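Sugar ABC transporter substrate-binding protein (Treponema pallidum subsp. pallidum, PDB 5U2P) probably serves as the periplasmic ligand-binding component of an ABC transporter, capturing a solute, perhaps a sugar, for uptake. Local coordinates at residues D100-A112 and L309-C322. Sequence-based numbering, arbitrary orientation.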
loop_
_atom_site.group_PDB
_atom_site.type_symbol
_atom_site.label_atom_id
_atom_site.label_comp_id
_atom_site.label_asym_id
_atom_site.label_seq_id
_atom_site.Cartn_x
_atom_site.Cartn_y
_atom_site.Cartn_z
ATOM N N ASP A 100 -12.761 -2.612 17.786
ATOM C CA ASP A 100 -13.596 -1.409 17.747
ATOM C C ASP A 100 -12.849 -0.226 18.348
ATOM O O ASP A 100 -12.712 -0.119 19.583
ATOM C CB ASP A 100 -14.919 -1.629 18.510
ATOM C CG ASP A 100 -15.892 -0.473 18.334
ATOM O OD1 ASP A 100 -15.483 0.602 17.852
ATOM O OD2 ASP A 100 -17.076 -0.635 18.679
ATOM N N PRO A 101 -12.352 0.691 17.497
ATOM C CA PRO A 101 -11.559 1.779 18.085
ATOM C C PRO A 101 -12.344 2.709 19.013
ATOM O O PRO A 101 -11.741 3.381 19.842
ATOM C CB PRO A 101 -11.062 2.549 16.849
ATOM C CG PRO A 101 -12.130 2.313 15.828
ATOM C CD PRO A 101 -12.596 0.907 16.062
ATOM N N TYR A 102 -13.672 2.754 18.877
ATOM C CA TYR A 102 -14.476 3.663 19.699
ATOM C C TYR A 102 -14.618 3.108 21.118
ATOM O O TYR A 102 -14.971 3.832 22.053
ATOM C CB TYR A 102 -15.840 3.906 19.034
ATOM C CG TYR A 102 -15.648 4.593 17.697
ATOM C CD1 TYR A 102 -15.572 3.862 16.525
ATOM C CD2 TYR A 102 -15.453 5.972 17.628
ATOM C CE1 TYR A 102 -15.356 4.483 15.304
ATOM C CE2 TYR A 102 -15.240 6.603 16.413
ATOM C CZ TYR A 102 -15.189 5.855 15.258
ATOM O OH TYR A 102 -14.958 6.471 14.052
ATOM N N LEU A 103 -14.311 1.821 21.265
ATOM C CA LEU A 103 -14.243 1.169 22.573
ATOM C C LEU A 103 -12.886 1.287 23.243
ATOM O O LEU A 103 -12.806 1.393 24.469
ATOM C CB LEU A 103 -14.559 -0.321 22.437
ATOM C CG LEU A 103 -15.779 -0.860 23.172
ATOM C CD1 LEU A 103 -17.037 -0.229 22.606
ATOM C CD2 LEU A 103 -15.816 -2.379 23.054
ATOM N N TYR A 104 -11.823 1.244 22.445
ATOM C CA TYR A 104 -10.489 1.016 23.008
ATOM C C TYR A 104 -9.457 2.106 22.795
ATOM O O TYR A 104 -8.506 2.176 23.570
ATOM C CB TYR A 104 -9.917 -0.276 22.451
ATOM C CG TYR A 104 -10.701 -1.505 22.847
ATOM C CD1 TYR A 104 -10.851 -1.844 24.182
ATOM C CD2 TYR A 104 -11.261 -2.330 21.886
ATOM C CE1 TYR A 104 -11.554 -2.966 24.549
ATOM C CE2 TYR A 104 -11.962 -3.453 22.241
ATOM C CZ TYR A 104 -12.103 -3.763 23.576
ATOM O OH TYR A 104 -12.799 -4.878 23.954
ATOM N N PHE A 105 -9.616 2.924 21.754
ATOM C CA PHE A 105 -8.564 3.881 21.382
ATOM C C PHE A 105 -8.996 5.340 21.385
ATOM O O PHE A 105 -10.128 5.676 21.090
ATOM C CB PHE A 105 -8.021 3.543 20.004
ATOM C CG PHE A 105 -7.519 2.133 19.889
ATOM C CD1 PHE A 105 -6.680 1.614 20.865
ATOM C CD2 PHE A 105 -7.871 1.336 18.823
ATOM C CE1 PHE A 105 -6.219 0.310 20.781
ATOM C CE2 PHE A 105 -7.418 0.025 18.731
ATOM C CZ PHE A 105 -6.590 -0.482 19.714
ATOM N N VAL A 106 -8.043 6.214 21.662
ATOM C CA VAL A 106 -8.297 7.649 21.612
ATOM C C VAL A 106 -8.339 8.136 20.171
ATOM O O VAL A 106 -7.439 7.839 19.383
ATOM C CB VAL A 106 -7.220 8.430 22.377
ATOM C CG1 VAL A 106 -7.488 9.930 22.274
ATOM C CG2 VAL A 106 -7.189 7.978 23.825
ATOM N N ASP A 107 -9.385 8.888 19.823
ATOM C CA ASP A 107 -9.483 9.490 18.492
ATOM C C ASP A 107 -8.478 10.632 18.353
ATOM O O ASP A 107 -8.573 11.641 19.059
ATOM C CB ASP A 107 -10.919 9.992 18.239
ATOM C CG ASP A 107 -11.064 10.762 16.928
ATOM O OD1 ASP A 107 -10.149 10.697 16.091
ATOM O OD2 ASP A 107 -12.103 11.433 16.727
ATOM N N LEU A 108 -7.486 10.449 17.477
ATOM C CA LEU A 108 -6.386 11.403 17.349
ATOM C C LEU A 108 -6.622 12.380 16.199
ATOM O O LEU A 108 -5.730 13.162 15.843
ATOM C CB LEU A 108 -5.043 10.657 17.134
ATOM C CG LEU A 108 -4.649 9.665 18.235
ATOM C CD1 LEU A 108 -3.381 8.867 17.881
ATOM C CD2 LEU A 108 -4.493 10.333 19.569
ATOM N N SER A 109 -7.822 12.344 15.622
ATOM C CA SER A 109 -8.098 13.057 14.371
ATOM C C SER A 109 -7.915 14.571 14.483
ATOM O O SER A 109 -7.716 15.255 13.474
ATOM C CB SER A 109 -9.529 12.774 13.897
ATOM O OG SER A 109 -9.737 11.391 13.625
ATOM N N LYS A 110 -8.027 15.076 15.700
ATOM C CA LYS A 110 -7.942 16.509 15.988
ATOM C C LYS A 110 -6.593 16.935 16.561
ATOM O O LYS A 110 -6.419 18.091 16.935
ATOM C CB LYS A 110 -9.050 16.907 16.970
ATOM C CG LYS A 110 -10.456 16.474 16.529
ATOM C CD LYS A 110 -11.529 16.753 17.594
ATOM C CE LYS A 110 -11.438 15.792 18.785
ATOM N NZ LYS A 110 -11.819 14.388 18.439
ATOM N N GLU A 111 -5.627 16.022 16.649
ATOM C CA GLU A 111 -4.322 16.388 17.189
ATOM C C GLU A 111 -3.618 17.334 16.219
ATOM O O GLU A 111 -3.842 17.293 14.996
ATOM C CB GLU A 111 -3.461 15.141 17.458
ATOM C CG GLU A 111 -4.033 14.213 18.529
ATOM C CD GLU A 111 -4.287 14.910 19.853
ATOM O OE1 GLU A 111 -3.309 15.317 20.503
ATOM O OE2 GLU A 111 -5.466 15.051 20.254
ATOM N N ALA A 112 -2.773 18.197 16.773
ATOM C CA ALA A 112 -2.132 19.253 15.994
ATOM C C ALA A 112 -1.204 18.745 14.909
ATOM O O ALA A 112 -0.914 19.474 13.967
ATOM C CB ALA A 112 -1.364 20.184 16.922
ATOM N N LEU A 309 1.016 3.594 16.508
ATOM C CA LEU A 309 0.954 3.619 17.961
ATOM C C LEU A 309 -0.364 4.277 18.343
ATOM O O LEU A 309 -0.582 5.444 18.023
ATOM C CB LEU A 309 2.133 4.398 18.554
ATOM C CG LEU A 309 3.518 3.860 18.267
ATOM C CD1 LEU A 309 4.562 4.866 18.781
ATOM C CD2 LEU A 309 3.704 2.516 18.923
ATOM N N ALA A 310 -1.244 3.527 18.998
ATOM C CA ALA A 310 -2.509 4.066 19.491
ATOM C C ALA A 310 -2.463 4.295 20.993
ATOM O O ALA A 310 -1.668 3.671 21.694
ATOM C CB ALA A 310 -3.670 3.119 19.151
ATOM N N VAL A 311 -3.357 5.156 21.478
ATOM C CA VAL A 311 -3.533 5.396 22.915
ATOM C C VAL A 311 -4.741 4.620 23.449
ATOM O O VAL A 311 -5.841 4.713 22.910
ATOM C CB VAL A 311 -3.711 6.892 23.217
ATOM C CG1 VAL A 311 -3.828 7.142 24.732
ATOM C CG2 VAL A 311 -2.527 7.686 22.672
ATOM N N HIS A 312 -4.492 3.832 24.490
ATOM C CA HIS A 312 -5.542 3.097 25.197
ATOM C C HIS A 312 -6.495 4.063 25.893
ATOM O O HIS A 312 -6.099 4.816 26.779
ATOM C CB HIS A 312 -4.903 2.160 26.209
ATOM C CG HIS A 312 -5.872 1.273 26.934
ATOM N ND1 HIS A 312 -5.628 0.811 28.211
ATOM C CD2 HIS A 312 -7.055 0.732 26.558
ATOM C CE1 HIS A 312 -6.628 0.039 28.597
ATOM N NE2 HIS A 312 -7.511 -0.023 27.614
ATOM N N LYS A 313 -7.746 4.013 25.466
ATOM C CA LYS A 313 -8.795 4.939 25.881
ATOM C C LYS A 313 -9.025 4.928 27.381
ATOM O O LYS A 313 -9.298 5.971 27.976
ATOM C CB LYS A 313 -10.095 4.574 25.154
ATOM C CG LYS A 313 -11.186 5.606 25.259
ATOM C CD LYS A 313 -12.364 5.273 24.341
ATOM C CE LYS A 313 -13.412 6.373 24.398
ATOM N NZ LYS A 313 -14.524 6.144 23.450
ATOM N N LYS A 314 -8.923 3.749 27.989
ATOM C CA LYS A 314 -9.190 3.600 29.424
ATOM C C LYS A 314 -7.955 3.885 30.274
ATOM O O LYS A 314 -8.001 3.758 31.493
ATOM C CB LYS A 314 -9.725 2.193 29.715
ATOM C CG LYS A 314 -11.039 1.887 28.988
ATOM C CD LYS A 314 -11.604 0.502 29.313
ATOM C CE LYS A 314 -12.483 -0.023 28.168
ATOM N NZ LYS A 314 -12.953 -1.426 28.370
ATOM N N SER A 315 -6.854 4.285 29.640
ATOM C CA SER A 315 -5.660 4.665 30.383
ATOM C C SER A 315 -5.917 5.824 31.349
ATOM O O SER A 315 -6.667 6.759 31.043
ATOM C CB SER A 315 -4.542 5.061 29.426
ATOM O OG SER A 315 -3.483 5.672 30.128
ATOM N N ALA A 316 -5.278 5.770 32.508
ATOM C CA ALA A 316 -5.334 6.877 33.452
ATOM C C ALA A 316 -4.345 7.985 33.063
ATOM O O ALA A 316 -4.254 9.007 33.736
ATOM C CB ALA A 316 -5.044 6.384 34.860
ATOM N N ARG A 317 -3.613 7.772 31.974
ATOM C CA ARG A 317 -2.550 8.685 31.536
ATOM C C ARG A 317 -2.744 9.114 30.072
ATOM O O ARG A 317 -1.768 9.357 29.360
ATOM C CB ARG A 317 -1.176 8.029 31.678
ATOM C CG ARG A 317 -0.820 7.483 33.048
ATOM C CD ARG A 317 0.114 6.295 32.855
ATOM N NE ARG A 317 0.894 5.944 34.034
ATOM C CZ ARG A 317 1.671 4.868 34.112
ATOM N NH1 ARG A 317 1.767 4.036 33.082
ATOM N NH2 ARG A 317 2.353 4.615 35.218
ATOM N N VAL A 318 -3.991 9.230 29.634
ATOM C CA VAL A 318 -4.269 9.572 28.235
ATOM C C VAL A 318 -3.594 10.887 27.833
ATOM O O VAL A 318 -3.038 10.973 26.749
ATOM C CB VAL A 318 -5.780 9.662 27.963
ATOM C CG1 VAL A 318 -6.073 10.342 26.623
ATOM C CG2 VAL A 318 -6.400 8.263 27.980
ATOM N N ALA A 319 -3.646 11.907 28.688
ATOM C CA ALA A 319 -3.002 13.196 28.346
ATOM C C ALA A 319 -1.511 13.019 28.108
ATOM O O ALA A 319 -0.944 13.557 27.161
ATOM C CB ALA A 319 -3.225 14.244 29.453
ATOM N N THR A 320 -0.863 12.280 28.996
ATOM C CA THR A 320 0.562 12.076 28.898
ATOM C C THR A 320 0.883 11.334 27.609
ATOM O O THR A 320 1.848 11.677 26.918
ATOM C CB THR A 320 1.085 11.303 30.120
ATOM O OG1 THR A 320 0.725 12.017 31.306
ATOM C CG2 THR A 320 2.587 11.134 30.063
ATOM N N ALA A 321 0.060 10.338 27.285
ATOM C CA ALA A 321 0.221 9.582 26.042
ATOM C C ALA A 321 0.093 10.480 24.833
ATOM O O ALA A 321 0.844 10.348 23.870
ATOM C CB ALA A 321 -0.811 8.462 25.946
ATOM N N CYS A 322 -0.887 11.375 24.863
ATOM C CA CYS A 322 -1.092 12.244 23.725
ATOM C C CYS A 322 0.060 13.256 23.618
ATOM O O CYS A 322 0.450 13.611 22.501
ATOM C CB CYS A 322 -2.415 12.964 23.829
ATOM S SG CYS A 322 -3.861 11.904 23.554
HETATM O O HOH W 1 -12.721 6.450 21.018
HETATM O O HOH W 2 -5.341 6.246 19.686
HETATM O O HOH W 3 -0.990 13.759 20.210
#
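Val106 and Val311 lie obliquely across each other, closest where Val106 CG2 comes 3.6 Å from Val311 CG1. The same Val106 methyl also reaches the first turn of the helix that starts at Val318, with Val318 CG1 3.8 Å away. Val106 CG1, anti to the backbone N (chi1 178°), faces Cys322 SG one turn further along that helix, and Leu108 CD2 approaches the same sulfur. Beside this cluster the Phe105 ring is sandwiched: Tyr104 CB sits over the centre of one face, and Ala310 CB makes a CH-pi contact with the opposite face, 4.1 Å from the ring centroid. Val89 and Val91 of the neighbouring strand and Leu80 of helix 72-81 extend this core. The backbones are joined by a single beta bridge, Phe105 with His312, next to strand 307-311, which belongs to the five-stranded mixed sheet of one lobe of this solute-binding protein fold. Val106 N donates to Val311 O (2.9 Å), and Lys313 N gives a nearly straight bond to Tyr104 O (2.7 Å, 173°). A water continues the pairing between Val106 O and Val311 N. At the outer edge the extended Lys313 chain runs back along the short helix 101-104, and its NZ donates to Tyr102 O at 2.7 Å and to a water held by Phe105 O. Another water links Glu111 OE1 to Cys322 O.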